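Side-chain contacts in perosamine synthetase (Caulobacter crescentus, PDB 3BN1), which makes GDP-perosamine by a pyridoxal phosphate-dependent transfer of an amino group from L-glutamate to GDP-4-keto-6-deoxy-D-mannose: residues N113-A116 against A117-E120; P132-Y136 against G137-D141; T300-D303 against Q304-D308; P327-A330 against H331-T334; D336-I339 against A340-C343. All coordinates share one frame; numbering follows the deposited sequence.

Interaction 2 is wholly buried near the middle of the chain, where a histidine is held between backbone, sulfur and aliphatic partners. Interactions 1, 3 and 5 are helix starts with one side turned inward; capping is done by a local aspartate in 1, by a local threonine in 3, and at 5 by D106, which lies far off in sequence. Interaction 4 is a surface turn that also packs on the second subunit. N113 ties interaction 1 to interaction 2 by probable hydrogen bonds to L135 and Q138, whereas K118 reaches D336 of interaction 5 only as a weak ion pair. Segments 327-334 and 336-343 run on almost directly into one another.

Interaction 1: residues N113-A116 against A117-E120; sequences NLDA and AKLE
D115 and A117 meet in an N-cap motif at the start of the short, weakly bonded helix 116-119, which follows strand 101-105 of the large mixed sheet. The side turned to the sheet is tightly packed. Here L114 and L119 cross at about a right angle, CD2 of L114 lying 4.0 Å from CD1 of L119. Both leucines rest on I130 of strand 127-130, and L114 also reaches V105, while A116 and L119 lean on I145 of helix 142-151.

The other side is looser and more polar. The D115 carboxylate is swung back over the helix start because CG stands opposite the backbone N (chi1 -178°). Its OD1 accepts the A117 N-H at 3.1 Å, a bent bond that arrives from above the carboxylate plane. OD2 instead lies against the aliphatic part of K118, 3.5 Å from CG. The bent lysine chain carries NZ past this carboxylate to 4.6 Å from D115 OD2, beyond a salt bridge, and toward a weak ion pair with D336. The D115 carbonyl adds a straighter bond, its O taking K118 N at 2.8 Å, so that both the backbone and the side chain of D115 secure the first turn.

The carboxylate of E120 turns away to R151 and H152, but its backbone is still tied to the turn. A116 O receives L119 N at 3.2 Å and also a water hydrogen at 2.6 Å; the same water accepts from E120 N at 2.9 Å.

Interaction 2: residues P132-Y136 against G137-D141; sequences PVHLY and GQICD
H134 and C140 face each other across a tight reversal between strand 127-130 and helix 142-151. H134 is the centre of an inverse gamma turn, closed by a weak bond from L135 N to V133 O, and the chain then reverses through Y136 and G137 in a turn close to type I'.

Two hydrogen bonds join the arms. C140 N donates to H134 ND1 at 3.1 Å, with a nearly straight N-H but well out of the imidazole plane. Q138 N donates to L135 O at 3.2 Å, closing the turn. The far end of the ring is fixed by E158, whose OE1 bonds H134 NE2, so both ring nitrogens are engaged.

Contacts of carbon and sulfur complete the grip on the ring. I139 lays its CG2 over one face in a CH-pi contact, 3.9 Å from the centroid. C140 SG stands at the ring edge. The thiol is held beside its own backbone N (chi1 -61°), which sets SG 3.1 Å from V133 O and 3.9 Å from P132 CB.

All this is buried, and the side chain of Y136 comes within about 7 Å of the bound 2-oxoglutarate. Q138, whose amide OE1 bonds A280 N, sends NE2 to a water at 3.0 Å, and that water donates to L135 O at 2.8 Å.

Interaction 3: residues T300-D303 against Q304-D308; sequences TTRD and QVIKD
T301 is the N-cap of helix 302-311, its OG1 accepting from Q304 N at 3.0 Å. The hydroxyl is turned back to the helix start because OG1 lies between the backbone N and the carbonyl carbon (chi1 76°). While OG1 caps Q304 N, the carbonyl of the same residue opens the regular helical bonding, T301 O taking V305 N almost head-on at 3.1 Å.

T300 stands at about a right angle to both Q304 and V305. Its methyl meets V305, CG2 to CG2 at 3.6 Å, and its OG1 donates to a water that in turn donates to D308 OD2. The other oxygen of that carboxylate, D308 OD1, accepts Q304 NE2 at 3.0 Å. The donor is in the glutamine amide plane yet comes from above the carboxylate.

R302 runs alongside I306, with R302 CD 3.5 Å from I306 CD1. Bends at chi2 and chi3 of R302 curl its guanidinium round to D303. There NE and NH1 both grip the single oxygen OD1 in a side-on salt bridge, the NH1 bond measuring 2.8 Å, and the acceptor lies nearly in the guanidinium plane.

NH2 of R302 goes on to the carbonyls of G344 and G347, at the end of helix 338-346 and the start of strand 347-350. V305 and I306 pack on L348 of that strand, V305 and D308 reach V371 of helix 358-371, and R302 and I306 touch P318 of strand 317-318.

Interaction 4: residues P327-A330 against H331-T334; sequences PPYA and HLAT
Y329 and L332 extend from the same side of a turn in the loop between strand 317-318 and helix 338-346. From CB the tyrosine starts 4.2 Å from L332 CD1. Its CG lies opposite the carbonyl carbon (chi1 -67°), which carries the ring along the leucine. CD1 of Y329 then meets L332 CD1 at 3.6 Å, the nearest side-chain approach of the pair. P328 CB sits 3.9 Å above one ring face, toward the rim. At the tip, OH hydrogen-bonds N93 OD1 and T96 OG1.

Two overlapping type I-like turns shape the backbone, L332 N bonding Y329 O at 2.8 Å and A333 N bonding A330 O at 3.1 Å. H331 holds its ring back over the turn, and a water 2.7 Å from its ND1 donates to P327 O.

Around this turn V228 of the second subunit packs on Y329, and F225 of that subunit on P328, while L332 reaches P102 and L104 of strand 101-105. Carbon contacts thus hold the near part of the buried tyrosine ring and two hydrogen bonds its hydroxyl, whereas the exposed imidazole is linked to P327 O through a single water.

Interaction 5: residues D336-I339 against A340-C343; sequences DLKI and AEAC
The first turn of helix 338-346 brings L337 and E341 together. E341 N donates to L337 O at 3.1 Å, the first of three consecutive bonds of alpha-helical spacing; A342 N to K338 O and C343 N to I339 O follow, the last being the shortest at 2.9 Å.

The E341 side chain runs back along the turn toward its beginning. With CG opposite the carbonyl carbon (chi1 -72°) and the chain extended beyond it, CG passes 3.5 Å from L337 O and the carboxylate comes beside residue 337. A water completes the link: it accepts L337 N at 2.8 Å and donates to E341 OE2 at 3.1 Å. OE2 also bonds H324 NE2, and L337 itself packs on H324.

L337 holds the N-cap position, but the side chain that meets the helix start comes from elsewhere in the fold. D106, just after strand 101-105, takes I339 N on OD2 and A340 N on OD1, and its negative charge at the N-terminus would probably be favoured by the helix dipole. The nearby loop also packs on the helix, N107 against A340 and C343, P109 against I339.

K338 is exposed, and its NZ stays 4.6 Å from E341 OE1, beyond a salt bridge. On another side of the turn the contact is apolar: I339 points CG2 opposite its backbone N, at 3.9 Å from C343 SG, while A342 and C343 lean on R293 of strand 290-294.

Interaction 1: residues N113-A116 against A117-E120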
# COMPACT_ATOMS: atom_id res chain seq x y z
N ASN A 113 -12.62 -18.43 -17.59
CA ASN A 113 -11.26 -18.65 -17.09
C ASN A 113 -10.22 -19.04 -18.10
O ASN A 113 -10.54 -19.49 -19.21
CB ASN A 113 -11.21 -19.58 -15.86
CG ASN A 113 -11.76 -18.90 -14.63
OD1 ASN A 113 -11.66 -17.67 -14.49
ND2 ASN A 113 -12.43 -19.65 -13.78
N LEU A 114 -8.98 -18.78 -17.73
CA LEU A 114 -7.82 -19.14 -18.54
C LEU A 114 -8.03 -20.44 -19.30
O LEU A 114 -8.31 -21.48 -18.70
CB LEU A 114 -6.62 -19.30 -17.60
CG LEU A 114 -5.31 -19.26 -18.36
CD1 LEU A 114 -4.26 -18.93 -17.28
CD2 LEU A 114 -5.04 -20.61 -19.04
N ASP A 115 -7.85 -20.43 -20.62
CA ASP A 115 -8.05 -21.66 -21.37
C ASP A 115 -6.73 -22.46 -21.42
O ASP A 115 -5.75 -22.10 -22.09
CB ASP A 115 -8.54 -21.23 -22.72
CG ASP A 115 -8.83 -22.43 -23.62
OD1 ASP A 115 -8.48 -23.57 -23.24
OD2 ASP A 115 -9.37 -22.21 -24.72
N ALA A 116 -6.66 -23.50 -20.59
CA ALA A 116 -5.42 -24.31 -20.47
C ALA A 116 -4.86 -24.88 -21.77
O ALA A 116 -3.64 -25.00 -21.97
CB ALA A 116 -5.55 -25.39 -19.42
N ALA A 117 -5.79 -25.08 -22.69
CA ALA A 117 -5.46 -25.56 -24.02
C ALA A 117 -4.74 -24.54 -24.87
O ALA A 117 -4.23 -24.95 -25.91
CB ALA A 117 -6.67 -26.10 -24.74
N LYS A 118 -4.72 -23.26 -24.48
CA LYS A 118 -4.04 -22.24 -25.29
C LYS A 118 -2.70 -21.85 -24.66
O LYS A 118 -1.91 -21.06 -25.18
CB LYS A 118 -4.95 -21.00 -25.47
CG LYS A 118 -6.25 -21.38 -26.16
CD LYS A 118 -6.92 -20.22 -26.92
CE LYS A 118 -7.05 -20.58 -28.42
NZ LYS A 118 -8.45 -20.62 -28.99
N LEU A 119 -2.43 -22.45 -23.52
CA LEU A 119 -1.20 -22.11 -22.84
C LEU A 119 0.11 -22.50 -23.51
O LEU A 119 1.05 -21.68 -23.65
CB LEU A 119 -1.25 -22.82 -21.50
CG LEU A 119 -0.84 -22.27 -20.14
CD1 LEU A 119 -1.14 -20.75 -20.06
CD2 LEU A 119 -1.58 -23.17 -19.10
N GLU A 120 0.23 -23.77 -23.87
CA GLU A 120 1.53 -24.26 -24.32
C GLU A 120 2.21 -23.54 -25.42
O GLU A 120 3.42 -23.36 -25.39
CB GLU A 120 1.58 -25.76 -24.55
CG GLU A 120 2.86 -26.29 -23.99
CD GLU A 120 2.81 -27.76 -23.88
OE1 GLU A 120 1.68 -28.28 -24.00
OE2 GLU A 120 3.89 -28.37 -23.68
O HOH W 1 -1.88 -25.71 -23.70

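Interaction 2: residues P132-Y136 against G137-D141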
# COMPACT_ATOMS: atom_id res chain seq x y z
N PRO A 132 -2.99 -17.96 -13.43
CA PRO A 132 -4.41 -18.23 -13.60
C PRO A 132 -5.19 -17.24 -12.68
O PRO A 132 -4.76 -16.90 -11.56
CB PRO A 132 -4.54 -19.70 -13.15
CG PRO A 132 -3.41 -19.84 -12.18
CD PRO A 132 -2.28 -19.14 -12.88
N VAL A 133 -6.32 -16.73 -13.16
CA VAL A 133 -7.14 -15.87 -12.34
C VAL A 133 -8.49 -16.57 -12.17
O VAL A 133 -9.14 -16.92 -13.16
CB VAL A 133 -7.37 -14.50 -12.98
CG1 VAL A 133 -8.33 -13.66 -12.13
CG2 VAL A 133 -6.03 -13.82 -13.30
N HIS A 134 -8.93 -16.70 -10.91
CA HIS A 134 -10.21 -17.37 -10.61
C HIS A 134 -11.35 -16.32 -10.65
O HIS A 134 -11.79 -15.80 -9.64
CB HIS A 134 -10.12 -18.15 -9.26
CG HIS A 134 -8.87 -18.97 -9.10
ND1 HIS A 134 -8.37 -19.78 -10.09
CD2 HIS A 134 -8.10 -19.22 -8.00
CE1 HIS A 134 -7.30 -20.42 -9.66
NE2 HIS A 134 -7.13 -20.12 -8.38
N LEU A 135 -11.85 -16.01 -11.85
CA LEU A 135 -12.84 -14.97 -12.00
C LEU A 135 -14.21 -15.28 -11.41
O LEU A 135 -14.72 -16.39 -11.60
CB LEU A 135 -12.99 -14.73 -13.49
CG LEU A 135 -11.94 -13.89 -14.19
CD1 LEU A 135 -12.45 -13.61 -15.64
CD2 LEU A 135 -11.68 -12.61 -13.39
N TYR A 136 -14.83 -14.28 -10.78
CA TYR A 136 -16.18 -14.43 -10.24
C TYR A 136 -16.36 -15.43 -9.09
O TYR A 136 -17.45 -15.59 -8.51
CB TYR A 136 -17.15 -14.61 -11.41
CG TYR A 136 -16.92 -13.45 -12.36
CD1 TYR A 136 -16.63 -12.19 -11.82
CD2 TYR A 136 -16.76 -13.65 -13.70
CE1 TYR A 136 -16.27 -11.14 -12.59
CE2 TYR A 136 -16.47 -12.57 -14.53
CZ TYR A 136 -16.23 -11.33 -13.96
OH TYR A 136 -15.92 -10.25 -14.73
N GLY A 137 -15.25 -16.04 -8.70
CA GLY A 137 -15.34 -16.99 -7.58
C GLY A 137 -15.19 -18.42 -8.02
O GLY A 137 -15.41 -19.36 -7.23
N GLN A 138 -14.83 -18.62 -9.28
CA GLN A 138 -14.69 -19.96 -9.81
C GLN A 138 -13.22 -20.23 -10.10
O GLN A 138 -12.63 -19.51 -10.93
CB GLN A 138 -15.46 -20.07 -11.15
CG GLN A 138 -15.41 -21.44 -11.79
CD GLN A 138 -16.61 -21.79 -12.65
OE1 GLN A 138 -17.11 -22.93 -12.55
NE2 GLN A 138 -17.15 -20.82 -13.42
N ILE A 139 -12.68 -21.32 -9.53
CA ILE A 139 -11.25 -21.74 -9.81
C ILE A 139 -11.02 -22.22 -11.26
O ILE A 139 -11.84 -22.96 -11.81
CB ILE A 139 -10.78 -22.78 -8.75
CG1 ILE A 139 -10.78 -22.11 -7.34
CG2 ILE A 139 -9.41 -23.36 -9.11
CD1 ILE A 139 -10.57 -23.00 -6.13
N CYS A 140 -9.93 -21.79 -11.90
CA CYS A 140 -9.64 -22.25 -13.25
C CYS A 140 -9.38 -23.75 -13.21
O CYS A 140 -9.25 -24.35 -12.13
CB CYS A 140 -8.31 -21.65 -13.71
SG CYS A 140 -8.34 -19.83 -13.76
N ASP A 141 -9.31 -24.36 -14.40
CA ASP A 141 -9.03 -25.79 -14.49
C ASP A 141 -7.57 -26.06 -14.20
O ASP A 141 -6.73 -26.20 -15.11
CB ASP A 141 -9.44 -26.34 -15.85
CG ASP A 141 -9.66 -27.87 -15.82
OD1 ASP A 141 -9.59 -28.52 -14.75
OD2 ASP A 141 -9.96 -28.45 -16.87
O HOH W 2 -16.15 -17.96 -13.38

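Interaction 3: residues T300-D303 against Q304-D308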
# COMPACT_ATOMS: atom_id res chain seq x y z
N THR A 300 -30.88 -4.58 -27.90
CA THR A 300 -30.16 -3.75 -26.95
C THR A 300 -28.68 -4.10 -26.77
O THR A 300 -28.25 -5.19 -27.13
CB THR A 300 -30.88 -3.76 -25.58
OG1 THR A 300 -30.47 -2.62 -24.83
CG2 THR A 300 -30.67 -5.11 -24.76
N THR A 301 -27.88 -3.15 -26.31
CA THR A 301 -26.46 -3.43 -26.05
C THR A 301 -26.16 -3.68 -24.55
O THR A 301 -26.88 -3.22 -23.67
CB THR A 301 -25.58 -2.24 -26.47
OG1 THR A 301 -25.70 -1.20 -25.48
CG2 THR A 301 -25.88 -1.80 -27.93
N ARG A 302 -25.07 -4.35 -24.21
CA ARG A 302 -24.77 -4.57 -22.78
C ARG A 302 -24.62 -3.23 -22.02
O ARG A 302 -25.09 -3.06 -20.86
CB ARG A 302 -23.54 -5.51 -22.70
CG ARG A 302 -23.17 -6.13 -21.37
CD ARG A 302 -22.49 -5.20 -20.33
NE ARG A 302 -21.48 -4.32 -20.91
CZ ARG A 302 -20.28 -4.71 -21.33
NH1 ARG A 302 -19.44 -3.80 -21.82
NH2 ARG A 302 -19.88 -5.97 -21.16
N ASP A 303 -23.95 -2.23 -22.62
CA ASP A 303 -23.83 -0.99 -21.88
C ASP A 303 -25.15 -0.30 -21.65
O ASP A 303 -25.37 0.32 -20.60
CB ASP A 303 -22.79 -0.03 -22.51
CG ASP A 303 -21.39 -0.63 -22.48
OD1 ASP A 303 -21.18 -1.64 -21.78
OD2 ASP A 303 -20.50 -0.13 -23.18
N GLN A 304 -26.05 -0.47 -22.62
CA GLN A 304 -27.38 0.15 -22.49
C GLN A 304 -28.20 -0.53 -21.35
O GLN A 304 -28.87 0.14 -20.60
CB GLN A 304 -28.15 0.07 -23.80
CG GLN A 304 -29.40 0.95 -23.82
CD GLN A 304 -29.07 2.43 -23.49
OE1 GLN A 304 -28.25 3.02 -24.16
NE2 GLN A 304 -29.69 3.01 -22.45
N VAL A 305 -28.16 -1.85 -21.23
CA VAL A 305 -28.83 -2.59 -20.17
C VAL A 305 -28.33 -2.10 -18.82
O VAL A 305 -29.13 -1.86 -17.94
CB VAL A 305 -28.44 -4.11 -20.27
CG1 VAL A 305 -28.78 -4.87 -18.96
CG2 VAL A 305 -29.10 -4.74 -21.52
N ILE A 306 -27.02 -1.86 -18.69
CA ILE A 306 -26.47 -1.39 -17.41
C ILE A 306 -27.09 -0.02 -17.14
O ILE A 306 -27.57 0.27 -16.04
CB ILE A 306 -24.91 -1.26 -17.42
CG1 ILE A 306 -24.22 -2.63 -17.28
CG2 ILE A 306 -24.46 -0.46 -16.22
CD1 ILE A 306 -22.79 -2.70 -17.88
N LYS A 307 -27.16 0.81 -18.17
CA LYS A 307 -27.79 2.10 -17.91
C LYS A 307 -29.25 1.93 -17.59
O LYS A 307 -29.78 2.67 -16.78
CB LYS A 307 -27.73 3.01 -19.14
CG LYS A 307 -26.29 3.21 -19.50
CD LYS A 307 -26.12 4.05 -20.70
CE LYS A 307 -24.65 4.24 -21.09
NZ LYS A 307 -24.60 4.53 -22.57
N ASP A 308 -29.94 1.01 -18.25
CA ASP A 308 -31.35 0.93 -17.93
C ASP A 308 -31.60 0.37 -16.55
O ASP A 308 -32.55 0.75 -15.84
CB ASP A 308 -32.06 0.12 -18.99
CG ASP A 308 -31.96 0.76 -20.36
OD1 ASP A 308 -31.70 1.99 -20.51
OD2 ASP A 308 -32.19 0.01 -21.34
O HOH W 3 -31.58 -2.34 -22.53

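Interaction 4: residues P327-A330 against H331-T334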
# COMPACT_ATOMS: atom_id res chain seq x y z
N PRO A 327 -5.67 1.07 -23.55
CA PRO A 327 -4.38 1.66 -23.90
C PRO A 327 -3.12 1.03 -23.33
O PRO A 327 -2.14 0.81 -24.03
CB PRO A 327 -4.52 3.10 -23.41
CG PRO A 327 -6.01 3.38 -23.59
CD PRO A 327 -6.71 2.09 -23.33
N PRO A 328 -3.12 0.73 -22.04
CA PRO A 328 -1.87 0.21 -21.53
C PRO A 328 -1.39 -1.10 -22.15
O PRO A 328 -0.19 -1.34 -22.19
CB PRO A 328 -2.07 0.14 -20.01
CG PRO A 328 -3.30 0.72 -19.76
CD PRO A 328 -4.11 0.97 -20.98
N TYR A 329 -2.29 -1.97 -22.63
CA TYR A 329 -1.86 -3.28 -23.10
C TYR A 329 -2.27 -3.60 -24.53
O TYR A 329 -2.19 -4.74 -24.99
CB TYR A 329 -2.44 -4.36 -22.16
CG TYR A 329 -1.76 -4.21 -20.81
CD1 TYR A 329 -0.37 -4.36 -20.68
CD2 TYR A 329 -2.49 -3.83 -19.67
CE1 TYR A 329 0.26 -4.07 -19.44
CE2 TYR A 329 -1.87 -3.57 -18.46
CZ TYR A 329 -0.49 -3.68 -18.35
OH TYR A 329 0.17 -3.45 -17.17
N ALA A 330 -2.67 -2.56 -25.23
CA ALA A 330 -3.13 -2.72 -26.59
C ALA A 330 -1.99 -3.28 -27.44
O ALA A 330 -2.21 -3.98 -28.43
CB ALA A 330 -3.57 -1.37 -27.11
N HIS A 331 -0.77 -3.01 -26.99
CA HIS A 331 0.41 -3.49 -27.68
C HIS A 331 0.63 -5.02 -27.51
O HIS A 331 1.48 -5.63 -28.17
CB HIS A 331 1.63 -2.67 -27.17
CG HIS A 331 2.01 -2.93 -25.75
ND1 HIS A 331 1.36 -2.34 -24.68
CD2 HIS A 331 3.00 -3.68 -25.21
CE1 HIS A 331 1.95 -2.70 -23.56
NE2 HIS A 331 2.93 -3.54 -23.85
N LEU A 332 -0.16 -5.66 -26.66
CA LEU A 332 0.05 -7.07 -26.45
C LEU A 332 -1.10 -7.79 -27.13
O LEU A 332 -1.27 -9.00 -26.89
CB LEU A 332 -0.02 -7.37 -24.96
CG LEU A 332 0.98 -6.63 -24.08
CD1 LEU A 332 0.65 -7.14 -22.68
CD2 LEU A 332 2.37 -7.02 -24.54
N ALA A 333 -1.89 -7.06 -27.92
CA ALA A 333 -2.96 -7.73 -28.60
C ALA A 333 -2.45 -8.83 -29.51
O ALA A 333 -1.32 -8.74 -30.03
CB ALA A 333 -3.78 -6.75 -29.41
N THR A 334 -3.25 -9.89 -29.64
CA THR A 334 -3.03 -10.98 -30.59
C THR A 334 -4.32 -11.35 -31.30
O THR A 334 -5.41 -10.91 -30.90
CB THR A 334 -2.30 -12.22 -30.07
OG1 THR A 334 -3.26 -13.05 -29.41
CG2 THR A 334 -1.25 -11.76 -29.07
O HOH W 4 -0.11 -0.16 -25.42

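Interaction 5: residues D336-I339 against A340-C343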
# COMPACT_ATOMS: atom_id res chain seq x y z
N ASP A 336 -5.64 -14.17 -31.21
CA ASP A 336 -6.18 -15.36 -30.55
C ASP A 336 -6.63 -15.03 -29.15
O ASP A 336 -6.36 -15.76 -28.17
CB ASP A 336 -5.13 -16.46 -30.46
CG ASP A 336 -5.77 -17.86 -30.29
OD1 ASP A 336 -6.98 -17.97 -30.52
OD2 ASP A 336 -5.13 -18.87 -29.91
N LEU A 337 -7.34 -13.92 -29.10
CA LEU A 337 -8.00 -13.42 -27.86
C LEU A 337 -9.50 -13.17 -28.10
O LEU A 337 -10.18 -12.39 -27.42
CB LEU A 337 -7.32 -12.16 -27.30
CG LEU A 337 -5.85 -12.42 -26.94
CD1 LEU A 337 -5.18 -11.08 -26.74
CD2 LEU A 337 -5.63 -13.41 -25.70
N LYS A 338 -10.02 -13.90 -29.08
CA LYS A 338 -11.40 -13.71 -29.48
C LYS A 338 -12.45 -14.02 -28.41
O LYS A 338 -13.48 -13.37 -28.38
CB LYS A 338 -11.64 -14.39 -30.83
CG LYS A 338 -10.79 -13.75 -31.97
CD LYS A 338 -10.71 -14.53 -33.30
CE LYS A 338 -11.53 -13.89 -34.44
NZ LYS A 338 -11.89 -12.46 -34.18
N ILE A 339 -12.22 -15.03 -27.57
CA ILE A 339 -13.23 -15.37 -26.57
C ILE A 339 -13.28 -14.24 -25.55
O ILE A 339 -14.36 -13.76 -25.23
CB ILE A 339 -13.06 -16.72 -25.83
CG1 ILE A 339 -12.99 -17.93 -26.77
CG2 ILE A 339 -14.28 -16.93 -24.93
CD1 ILE A 339 -14.16 -17.97 -27.78
N ALA A 340 -12.11 -13.77 -25.12
CA ALA A 340 -12.07 -12.67 -24.14
C ALA A 340 -12.84 -11.42 -24.69
O ALA A 340 -13.58 -10.74 -23.97
CB ALA A 340 -10.59 -12.30 -23.86
N GLU A 341 -12.65 -11.11 -25.96
CA GLU A 341 -13.34 -9.97 -26.57
C GLU A 341 -14.84 -10.13 -26.56
O GLU A 341 -15.57 -9.18 -26.20
CB GLU A 341 -12.90 -9.79 -28.02
CG GLU A 341 -11.46 -9.24 -28.15
CD GLU A 341 -10.88 -9.48 -29.53
OE1 GLU A 341 -11.64 -9.81 -30.48
OE2 GLU A 341 -9.65 -9.44 -29.63
N ALA A 342 -15.31 -11.34 -26.91
CA ALA A 342 -16.76 -11.68 -26.93
C ALA A 342 -17.36 -11.55 -25.52
O ALA A 342 -18.42 -10.95 -25.30
CB ALA A 342 -16.96 -13.17 -27.44
N CYS A 343 -16.64 -12.10 -24.54
CA CYS A 343 -17.12 -12.03 -23.17
C CYS A 343 -17.20 -10.61 -22.67
O CYS A 343 -18.15 -10.25 -22.00
CB CYS A 343 -16.28 -12.85 -22.22
SG CYS A 343 -16.41 -14.64 -22.52
O HOH W 5 -8.11 -11.90 -30.80